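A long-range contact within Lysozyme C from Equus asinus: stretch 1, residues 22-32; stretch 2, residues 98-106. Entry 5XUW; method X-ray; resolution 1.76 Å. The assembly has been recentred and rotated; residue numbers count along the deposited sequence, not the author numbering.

Stretch 1 (22-32) GYSLANWVCMA
Stretch 2 (98-106) VVRDPKGMS

The contact between residues 22-32 and 98-106 of this lysozyme is a small, largely apolar packing of one methionine, Met105, between two aromatic side chains, pinned by a single hydrogen bond from backbone to side chain. It illustrates a general principle: a flexible thioether can fill the space between rigid rings, while one well-aimed polar bond lies at the point of closest register. The touching residues lie at least 71 positions apart in sequence, and the stretches bury 332 Å² between them, both sides summed.

The first stretch leads from an extended Tyr23 (phi/psi -102/135) through Ser24 (-66/159) into a regular helix over residues 25-32. Ser24, with chi1 p, is the N-cap: its OG accepts from Asn27 N at 3.1 Å, and also from Asn27 ND2 at 3.2 Å. Trp28 N then bonds to Ser24 O at 3.1 Å, and the i to i+4 pattern continues to Ala32. The second stretch opens in a helix that begins earlier in the chain. The chain turns through a type I beta turn from Asp101 to Gly104, closed by Gly104 N to Asp101 O at 3.0 Å, and enters a 3-10 segment at Met105 (-71/-14).

Tyr23 and Met105 mark the register, their CA atoms 8.0 Å apart, and the CA-to-CB bond of each points toward the opposing stretch. Tyr23, chi1 m and chi2 -88°, carries its hydroxyl to the turn, where Met105 N donates to Tyr23 OH at 3.0 Å with a nearly straight N-H...O angle of 170°. Gly104 makes room for this approach: Tyr23 OH lies 3.6 Å from Gly104 CA, and an ideal CB there would come within 2.3 Å of that oxygen. The positive phi of Gly104 (57/-139) independently favours glycine.

Beyond its backbone bond, Met105 folds its side chain (chi1 m, chi2 t, chi3 p) across the face of the tyrosine. Its CG sits 3.4 Å from the centroid of the Tyr23 ring and only 2° off the normal, a CH-pi contact of almost ideal placement. Its SD is 3.9 Å from the same centroid, 29° off the normal, and 4.5 Å from the centroid of the Trp28 six-membered ring, 11° off that normal. One sulfur thus lies over a face of both rings. The terminal methyl continues into the helix surface, with Met105 CE 3.3 Å from Met31 CB and 3.6 Å from Asn27 O. Met31 takes chi1 t, chi2 m and chi3 m.

The CA-to-CB bond of Trp28 (chi1 m, chi2 109°) points sideways relative to the second stretch, yet the end of its side chain comes nearer. There it meets Val99, whose chi1 of -97° lies between wells: Trp28 CH2 to Val99 CG1 is a tight 3.2 Å, while Tyr23 CE2 approaches the same Val99 CG1 at 4.2 Å. The valine methyl stands oblique to both rings, so Val99 joins the two aromatics just as Met105 does, but without lying over their faces.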

# COMPACT_ATOMS: atom_id res chain seq x y z
N GLY A 22 -3.74 4.36 13.33
CA GLY A 22 -2.71 4.35 14.36
C GLY A 22 -1.27 4.30 13.88
O GLY A 22 -0.35 4.35 14.70
N TYR A 23 -1.06 4.23 12.56
CA TYR A 23 0.27 4.03 11.99
C TYR A 23 0.84 5.34 11.45
O TYR A 23 0.14 6.08 10.75
CB TYR A 23 0.21 3.02 10.85
CG TYR A 23 -0.22 1.64 11.29
CD1 TYR A 23 0.72 0.72 11.73
CD2 TYR A 23 -1.56 1.26 11.27
CE1 TYR A 23 0.35 -0.55 12.12
CE2 TYR A 23 -1.95 -0.01 11.66
CZ TYR A 23 -0.99 -0.91 12.10
OH TYR A 23 -1.38 -2.18 12.47
N SER A 24 2.10 5.60 11.77
CA SER A 24 2.78 6.80 11.33
C SER A 24 2.95 6.85 9.83
O SER A 24 2.95 5.81 9.16
CB SER A 24 4.17 6.87 11.95
OG SER A 24 5.01 5.87 11.39
N LEU A 25 3.15 8.05 9.33
CA LEU A 25 3.50 8.24 7.93
C LEU A 25 4.72 7.39 7.53
O LEU A 25 4.73 6.80 6.46
CB LEU A 25 3.77 9.72 7.69
CG LEU A 25 3.95 10.20 6.27
CD1 LEU A 25 2.69 9.95 5.45
CD2 LEU A 25 4.30 11.68 6.31
N ALA A 26 5.74 7.32 8.39
CA ALA A 26 6.93 6.51 8.07
C ALA A 26 6.56 5.05 7.84
O ALA A 26 7.06 4.41 6.91
CB ALA A 26 7.98 6.63 9.16
N ASN A 27 5.67 4.52 8.68
CA ASN A 27 5.19 3.15 8.49
C ASN A 27 4.48 2.93 7.15
O ASN A 27 4.71 1.93 6.48
CB ASN A 27 4.31 2.71 9.67
CG ASN A 27 5.12 2.05 10.75
OD1 ASN A 27 5.64 0.96 10.55
ND2 ASN A 27 5.27 2.72 11.89
N TRP A 28 3.62 3.87 6.78
CA TRP A 28 2.93 3.82 5.49
C TRP A 28 3.89 3.86 4.29
O TRP A 28 3.74 3.10 3.33
CB TRP A 28 1.94 4.99 5.39
CG TRP A 28 0.71 4.78 6.20
CD1 TRP A 28 0.34 5.41 7.35
CD2 TRP A 28 -0.33 3.85 5.90
NE1 TRP A 28 -0.87 4.92 7.79
CE2 TRP A 28 -1.30 3.96 6.91
CE3 TRP A 28 -0.53 2.93 4.87
CZ2 TRP A 28 -2.47 3.20 6.91
CZ3 TRP A 28 -1.68 2.17 4.87
CH2 TRP A 28 -2.64 2.31 5.88
N VAL A 29 4.87 4.77 4.36
CA VAL A 29 5.87 4.89 3.30
C VAL A 29 6.74 3.63 3.25
O VAL A 29 7.04 3.12 2.17
CB VAL A 29 6.72 6.18 3.45
CG1 VAL A 29 7.80 6.24 2.38
CG2 VAL A 29 5.83 7.41 3.34
N CYS A 30 7.11 3.13 4.43
CA CYS A 30 7.90 1.90 4.52
C CYS A 30 7.18 0.72 3.87
O CYS A 30 7.77 -0.04 3.09
CB CYS A 30 8.26 1.59 5.98
SG CYS A 30 9.56 0.35 6.17
N MET A 31 5.88 0.57 4.15
CA MET A 31 5.12 -0.52 3.54
C MET A 31 5.20 -0.40 2.01
O MET A 31 5.46 -1.39 1.33
CB MET A 31 3.67 -0.51 4.03
CG MET A 31 2.73 -1.52 3.38
SD MET A 31 1.89 -0.91 1.91
CE MET A 31 0.72 0.24 2.65
N ALA A 32 5.06 0.81 1.48
CA ALA A 32 5.14 0.98 0.03
C ALA A 32 6.53 0.62 -0.52
O ALA A 32 6.62 -0.01 -1.58
CB ALA A 32 4.75 2.39 -0.37
N VAL A 98 -8.21 -1.36 3.96
CA VAL A 98 -7.46 -2.56 4.34
C VAL A 98 -6.98 -2.48 5.80
O VAL A 98 -7.17 -3.45 6.54
CB VAL A 98 -6.26 -2.83 3.40
CG1 VAL A 98 -5.45 -4.03 3.89
CG2 VAL A 98 -6.74 -3.06 1.97
N VAL A 99 -6.37 -1.36 6.20
CA VAL A 99 -5.80 -1.27 7.58
C VAL A 99 -6.81 -1.35 8.70
O VAL A 99 -6.43 -1.68 9.82
CB VAL A 99 -5.03 0.02 7.99
CG1 VAL A 99 -3.55 -0.12 7.83
CG2 VAL A 99 -5.66 1.31 7.48
N ARG A 100 -8.05 -0.97 8.43
CA ARG A 100 -9.08 -1.00 9.47
C ARG A 100 -9.52 -2.43 9.80
O ARG A 100 -10.15 -2.65 10.83
CB ARG A 100 -10.27 -0.10 9.09
CG ARG A 100 -9.90 1.37 9.06
CD ARG A 100 -11.11 2.27 8.93
NE ARG A 100 -11.75 2.55 10.21
CZ ARG A 100 -12.94 3.13 10.38
NH1 ARG A 100 -13.67 3.52 9.33
NH2 ARG A 100 -13.41 3.33 11.61
N ASP A 101 -9.15 -3.40 8.97
CA ASP A 101 -9.42 -4.81 9.23
C ASP A 101 -8.53 -5.44 10.30
O ASP A 101 -7.58 -4.80 10.76
CB ASP A 101 -9.44 -5.61 7.91
CG ASP A 101 -10.82 -5.68 7.32
OD1 ASP A 101 -11.70 -4.90 7.72
OD2 ASP A 101 -11.05 -6.49 6.42
N PRO A 102 -8.87 -6.68 10.75
CA PRO A 102 -8.28 -7.15 12.01
C PRO A 102 -6.75 -7.23 12.10
O PRO A 102 -6.21 -7.09 13.20
CB PRO A 102 -8.88 -8.55 12.18
CG PRO A 102 -10.17 -8.48 11.46
CD PRO A 102 -9.93 -7.59 10.29
N LYS A 103 -6.06 -7.44 10.98
CA LYS A 103 -4.60 -7.52 10.96
C LYS A 103 -3.90 -6.17 11.00
O LYS A 103 -2.69 -6.11 11.22
CB LYS A 103 -4.12 -8.29 9.72
CG LYS A 103 -4.67 -9.70 9.60
CD LYS A 103 -3.62 -10.78 9.82
CE LYS A 103 -2.65 -10.88 8.65
NZ LYS A 103 -1.99 -12.21 8.62
N GLY A 104 -4.64 -5.08 10.79
CA GLY A 104 -4.00 -3.77 10.64
C GLY A 104 -3.00 -3.83 9.49
O GLY A 104 -3.24 -4.48 8.47
N MET A 105 -1.84 -3.21 9.68
CA MET A 105 -0.82 -3.17 8.63
C MET A 105 -0.15 -4.52 8.40
O MET A 105 0.48 -4.72 7.36
CB MET A 105 0.24 -2.09 8.88
CG MET A 105 -0.18 -0.68 8.48
SD MET A 105 1.23 0.43 8.24
CE MET A 105 1.78 -0.14 6.66
N SER A 106 -0.33 -5.48 9.33
CA SER A 106 0.19 -6.83 9.11
C SER A 106 -0.47 -7.58 7.94
O SER A 106 -0.03 -8.65 7.58
CB SER A 106 0.13 -7.67 10.39
OG SER A 106 1.02 -7.14 11.35